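Local coordinates for cephalosporin acylase (Bacillus halodurans, PDB 2NLZ), which is named a cephalosporin acylase and, as a member of the gamma-glutamyltranspeptidase family of N-terminal nucleophile hydrolases, probably cleaves or transfers acyl groups held in amide linkage, at residues Val18-Asn23 with Val523-Thr528; Gly24-Ser29 with Leu361-Gly366. The protein carries 1 engineered substitution. One frame throughout, in Å; residues are numbered along the deposited sequence.

Contact 1 (Val18-Asn23 with Val523-Thr528); sequences VVYAKN and VLAGGT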
loop_
_atom_site.group_PDB
_atom_site.type_symbol
_atom_site.label_atom_id
_atom_site.label_comp_id
_atom_site.label_asym_id
_atom_site.label_seq_id
_atom_site.Cartn_x
_atom_site.Cartn_y
_atom_site.Cartn_z
ATOM N N VAL D 18 6.732 -18.263 -8.740
ATOM C CA VAL D 18 7.992 -18.988 -8.926
ATOM C C VAL D 18 7.806 -19.955 -10.072
ATOM O O VAL D 18 6.761 -20.599 -10.174
ATOM C CB VAL D 18 8.413 -19.772 -7.652
ATOM C CG1 VAL D 18 9.697 -20.580 -7.885
ATOM C CG2 VAL D 18 8.615 -18.817 -6.479
ATOM N N VAL D 19 8.802 -20.017 -10.951
ATOM C CA VAL D 19 8.772 -20.916 -12.098
ATOM C C VAL D 19 9.460 -22.242 -11.738
ATOM O O VAL D 19 10.549 -22.248 -11.139
ATOM C CB VAL D 19 9.413 -20.243 -13.346
ATOM C CG1 VAL D 19 9.761 -21.264 -14.416
ATOM C CG2 VAL D 19 8.471 -19.151 -13.900
ATOM N N TYR D 20 8.800 -23.354 -12.083
ATOM C CA TYR D 20 9.328 -24.696 -11.809
ATOM C C TYR D 20 9.710 -25.514 -13.050
ATOM O O TYR D 20 9.021 -25.484 -14.076
ATOM C CB TYR D 20 8.358 -25.495 -10.927
ATOM C CG TYR D 20 8.381 -25.077 -9.477
ATOM C CD1 TYR D 20 9.169 -25.748 -8.554
ATOM C CD2 TYR D 20 7.627 -23.994 -9.038
ATOM C CE1 TYR D 20 9.201 -25.361 -7.231
ATOM C CE2 TYR D 20 7.653 -23.600 -7.722
ATOM C CZ TYR D 20 8.439 -24.289 -6.825
ATOM O OH TYR D 20 8.464 -23.894 -5.518
ATOM N N ALA D 21 10.814 -26.249 -12.939
ATOM C CA ALA D 21 11.282 -27.118 -14.019
ATOM C C ALA D 21 12.084 -28.297 -13.488
ATOM O O ALA D 21 12.424 -28.358 -12.305
ATOM C CB ALA D 21 12.116 -26.337 -15.027
ATOM N N LYS D 22 12.384 -29.231 -14.380
ATOM C CA LYS D 22 13.174 -30.393 -14.024
ATOM C C LYS D 22 14.345 -30.554 -14.971
ATOM O O LYS D 22 15.478 -30.724 -14.532
ATOM C CB LYS D 22 12.316 -31.659 -14.030
ATOM C CG LYS D 22 11.648 -31.968 -12.701
ATOM C CD LYS D 22 12.650 -32.413 -11.634
ATOM C CE LYS D 22 13.229 -33.803 -11.914
ATOM N NZ LYS D 22 12.232 -34.888 -11.709
ATOM N N ASN D 23 14.069 -30.493 -16.270
ATOM C CA ASN D 23 15.080 -30.821 -17.271
ATOM C C ASN D 23 15.916 -29.639 -17.751
ATOM O O ASN D 23 16.962 -29.829 -18.375
ATOM C CB ASN D 23 14.447 -31.560 -18.453
ATOM C CG ASN D 23 14.051 -32.986 -18.107
ATOM O OD1 ASN D 23 13.132 -33.550 -18.698
ATOM N ND2 ASN D 23 14.749 -33.574 -17.143
ATOM N N VAL D 523 14.090 -30.777 -8.227
ATOM C CA VAL D 523 13.226 -29.771 -8.835
ATOM C C VAL D 523 13.853 -28.358 -8.809
ATOM O O VAL D 523 14.403 -27.917 -7.789
ATOM C CB VAL D 523 11.770 -29.825 -8.245
ATOM C CG1 VAL D 523 11.725 -29.375 -6.786
ATOM C CG2 VAL D 523 10.793 -29.026 -9.098
ATOM N N LEU D 524 13.789 -27.675 -9.954
ATOM C CA LEU D 524 14.375 -26.350 -10.123
ATOM C C LEU D 524 13.335 -25.252 -9.917
ATOM O O LEU D 524 12.253 -25.288 -10.495
ATOM C CB LEU D 524 14.988 -26.206 -11.520
ATOM C CG LEU D 524 16.022 -27.227 -11.998
ATOM C CD1 LEU D 524 16.208 -27.102 -13.512
ATOM C CD2 LEU D 524 17.357 -27.084 -11.280
ATOM N N ALA D 525 13.686 -24.269 -9.098
ATOM C CA ALA D 525 12.796 -23.156 -8.799
ATOM C C ALA D 525 13.454 -21.835 -9.169
ATOM O O ALA D 525 14.531 -21.494 -8.670
ATOM C CB ALA D 525 12.399 -23.171 -7.337
ATOM N N GLY D 526 12.789 -21.088 -10.042
ATOM C CA GLY D 526 13.372 -19.886 -10.595
ATOM C C GLY D 526 12.657 -18.599 -10.273
ATOM O O GLY D 526 11.426 -18.555 -10.132
ATOM N N GLY D 527 13.465 -17.553 -10.147
ATOM C CA GLY D 527 13.000 -16.192 -9.962
ATOM C C GLY D 527 13.691 -15.276 -10.961
ATOM O O GLY D 527 14.880 -15.458 -11.270
ATOM N N THR D 528 12.949 -14.297 -11.477
ATOM C CA THR D 528 13.498 -13.333 -12.428
ATOM C C THR D 528 13.253 -11.899 -11.940
ATOM O O THR D 528 12.307 -11.645 -11.198
ATOM C CB THR D 528 12.911 -13.567 -13.851
ATOM O OG1 THR D 528 13.699 -12.889 -14.835
ATOM C CG2 THR D 528 11.431 -13.142 -13.942
#
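Four main-chain hydrogen bonds, grouped as two reciprocal pairs, tie Val18-Asn23 to Val523-Thr528. Val19 and Gly526 exchange N-H and C=O, with Gly526 N 2.8 Å from Val19 O. Ala21 and Leu524 do the same, Leu524 N lying 2.8 Å from Ala21 O. The N-H groups of Val19 and Ala21 each meet a carbonyl lone pair. Between these pairs, Tyr20 and Ala525 form a non-hydrogen-bonded pair, and Tyr20 CA makes a CA-H...O contact of 3.3 Å with Leu524 O.

The axes run antiparallel at 148°, and within this chain strand 19-21 is the outermost strand beside 524-528, consistent with the edge of one of the stacked sheets of an Ntn-hydrolase sandwich.

Apolar packing on the Tyr20 side depends on chi1 of -76°, which sets CG anti to the carbonyl carbon. Val523 CG2 then meets the ring edge in plane, 3.7 Å from Tyr20 CD1. Ala525 CB touches both Tyr20 CE1 (3.9 Å) and Val18 CG1 (3.8 Å). Pro157 of the second subunit also packs on Tyr20. On the other side, Ala21 CB and Leu524 CD1 approach only loosely, at 4.4 Å. Past the end of strand 19-21, Lys22, bent at chi2, chi3 and chi4, brings CD to 3.9 Å from Val523 CA.

Contact 2 (Gly24-Ser29 with Leu361-Gly366); sequences GMVATS and LATADG
Strands 24-28 and 361-365 run almost exactly antiparallel, their axes at 179° and 4.6 Å apart at closest approach. Two hydrogen-bonded pairs carry the register. Met25 N donates to Ala364 O at 2.8 Å, and the return bond from Ala364 N to Met25 O measures 3.0 Å. Ala27 N and Ala362 O lie 2.8 Å apart, the donor nearly on the C=O axis, while Ala362 N returns a bond to Ala27 O in the carbonyl plane. Gly24 with Asp365 and Val26 with Thr363 are non-hydrogen-bonded pairs, and the first of these has its CA atoms 4.0 Å apart. CA-H...O contacts supplement the bonds, such as that from Thr363 CA to Met25 O.

Both strands belong to one of the two stacked sheets expected of the alpha-beta-beta-alpha fold of Ntn hydrolases, which agrees with what covers their two faces. The face bearing Val26, Thr28, Leu361 and Thr363 is covered by helices 31-42 and 47-61, whereas the face of Met25, Ala27, Ala362 and Ala364 packs on strand 512-517, with Ile515 against Met25 and both alanines of 361-366.

On the helix-covered face, Val26 and Thr363 stand side by side and point the same way, methyl to methyl: Val26 CG2 lies 3.7 Å from Thr363 CG2. Chi1 of 48° puts Thr363 OG1 in the crowded position between N and C, where it bonds to Ala47 O, leaving CG2 to meet the valine. Thr28 runs alongside Leu361, with Thr28 OG1 4.1 Å from Leu361 CB; this buried hydroxyl, anti to its own N (chi1 -169°), is satisfied by Tyr360 O. The carboxylate of Asp365 is gripped by two backbone amides, OD1 by Asn369 N and OD2 by Ala47 N at the start of helix 47-61, an environment that would be expected to stabilise its negative charge.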
loop_
_atom_site.group_PDB
_atom_site.type_symbol
_atom_site.label_atom_id
_atom_site.label_comp_id
_atom_site.label_asym_id
_atom_site.label_seq_id
_atom_site.Cartn_x
_atom_site.Cartn_y
_atom_site.Cartn_z
ATOM N N GLY D 24 15.465 -28.425 -17.450
ATOM C CA GLY D 24 16.202 -27.243 -17.865
ATOM C C GLY D 24 15.519 -25.941 -17.530
ATOM O O GLY D 24 14.294 -25.850 -17.533
ATOM N N MET D 25 16.335 -24.932 -17.240
ATOM C CA MET D 25 15.839 -23.614 -16.883
ATOM C C MET D 25 16.840 -22.536 -17.262
ATOM O O MET D 25 18.046 -22.679 -17.038
ATOM C CB MET D 25 15.541 -23.541 -15.387
ATOM C CG MET D 25 14.818 -22.268 -14.957
ATOM S SD MET D 25 14.388 -22.278 -13.210
ATOM C CE MET D 25 12.894 -23.247 -13.230
ATOM N N VAL D 26 16.331 -21.463 -17.856
ATOM C CA VAL D 26 17.157 -20.322 -18.203
ATOM C C VAL D 26 16.496 -19.085 -17.625
ATOM O O VAL D 26 15.279 -18.916 -17.749
ATOM C CB VAL D 26 17.321 -20.185 -19.727
ATOM C CG1 VAL D 26 18.148 -18.974 -20.068
ATOM C CG2 VAL D 26 17.978 -21.410 -20.278
ATOM N N ALA D 27 17.299 -18.249 -16.971
ATOM C CA ALA D 27 16.815 -17.040 -16.342
ATOM C C ALA D 27 17.736 -15.869 -16.672
ATOM O O ALA D 27 18.915 -15.845 -16.292
ATOM C CB ALA D 27 16.685 -17.231 -14.839
ATOM N N THR D 28 17.189 -14.903 -17.396
ATOM C CA THR D 28 17.956 -13.743 -17.817
ATOM C C THR D 28 17.072 -12.520 -18.107
ATOM O O THR D 28 15.835 -12.596 -18.067
ATOM C CB THR D 28 18.845 -14.062 -19.043
ATOM O OG1 THR D 28 19.758 -12.977 -19.271
ATOM C CG2 THR D 28 17.978 -14.323 -20.287
ATOM N N SER D 29 17.738 -11.409 -18.423
ATOM C CA SER D 29 17.105 -10.118 -18.574
ATOM C C SER D 29 16.527 -9.842 -19.956
ATOM O O SER D 29 16.049 -8.737 -20.208
ATOM C CB SER D 29 18.113 -9.031 -18.231
ATOM O OG SER D 29 19.192 -9.058 -19.138
ATOM N N LEU D 361 22.732 -13.820 -15.915
ATOM C CA LEU D 361 22.169 -14.956 -16.606
ATOM C C LEU D 361 22.355 -16.159 -15.688
ATOM O O LEU D 361 23.402 -16.291 -15.034
ATOM C CB LEU D 361 22.963 -15.122 -17.903
ATOM C CG LEU D 361 22.969 -16.241 -18.925
ATOM C CD1 LEU D 361 23.918 -15.765 -19.983
ATOM C CD2 LEU D 361 23.437 -17.571 -18.354
ATOM N N ALA D 362 21.352 -17.033 -15.627
ATOM C CA ALA D 362 21.507 -18.271 -14.881
ATOM C C ALA D 362 20.853 -19.416 -15.609
ATOM O O ALA D 362 19.732 -19.290 -16.104
ATOM C CB ALA D 362 20.942 -18.142 -13.485
ATOM N N THR D 363 21.572 -20.535 -15.681
ATOM C CA THR D 363 21.078 -21.738 -16.338
ATOM C C THR D 363 21.301 -22.995 -15.490
ATOM O O THR D 363 22.275 -23.103 -14.732
ATOM C CB THR D 363 21.767 -21.950 -17.676
ATOM O OG1 THR D 363 23.174 -21.807 -17.490
ATOM C CG2 THR D 363 21.311 -20.923 -18.702
ATOM N N ALA D 364 20.383 -23.941 -15.631
ATOM C CA ALA D 364 20.500 -25.247 -14.990
ATOM C C ALA D 364 19.825 -26.312 -15.863
ATOM O O ALA D 364 18.876 -26.009 -16.608
ATOM C CB ALA D 364 19.882 -25.216 -13.607
ATOM N N ASP D 365 20.315 -27.547 -15.781
ATOM C CA ASP D 365 19.701 -28.656 -16.518
ATOM C C ASP D 365 19.314 -29.847 -15.646
ATOM O O ASP D 365 19.498 -29.826 -14.424
ATOM C CB ASP D 365 20.577 -29.094 -17.706
ATOM C CG ASP D 365 21.943 -29.640 -17.286
ATOM O OD1 ASP D 365 22.070 -30.196 -16.177
ATOM O OD2 ASP D 365 22.895 -29.535 -18.093
ATOM N N GLY D 366 18.782 -30.882 -16.294
ATOM C CA GLY D 366 18.360 -32.103 -15.613
ATOM C C GLY D 366 19.493 -32.963 -15.094
ATOM O O GLY D 366 19.324 -33.662 -14.106
#

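In the fold
The centres of contacts 1 and 2 lie about 9 Å apart, on the same side of the chain's centre. Strands 19-21 and 24-28 follow each other directly in the chain, yet pair with different partners far away in sequence: the first with 524-528 near the C-terminus, the second with 359-365, so contact 1 closes a longer loop of chain that includes contact 2. Met25 joins the two: its CE lies 3.3 Å from Val19 O, and its SD 3.7 Å from Gly526 CA. Strand 535-538, beside 24-28, also touches Val19 and Ala21. This is consistent with the N-terminal segment passing from one stacked sheet to the other, pairing in each with a strand remote along the chain.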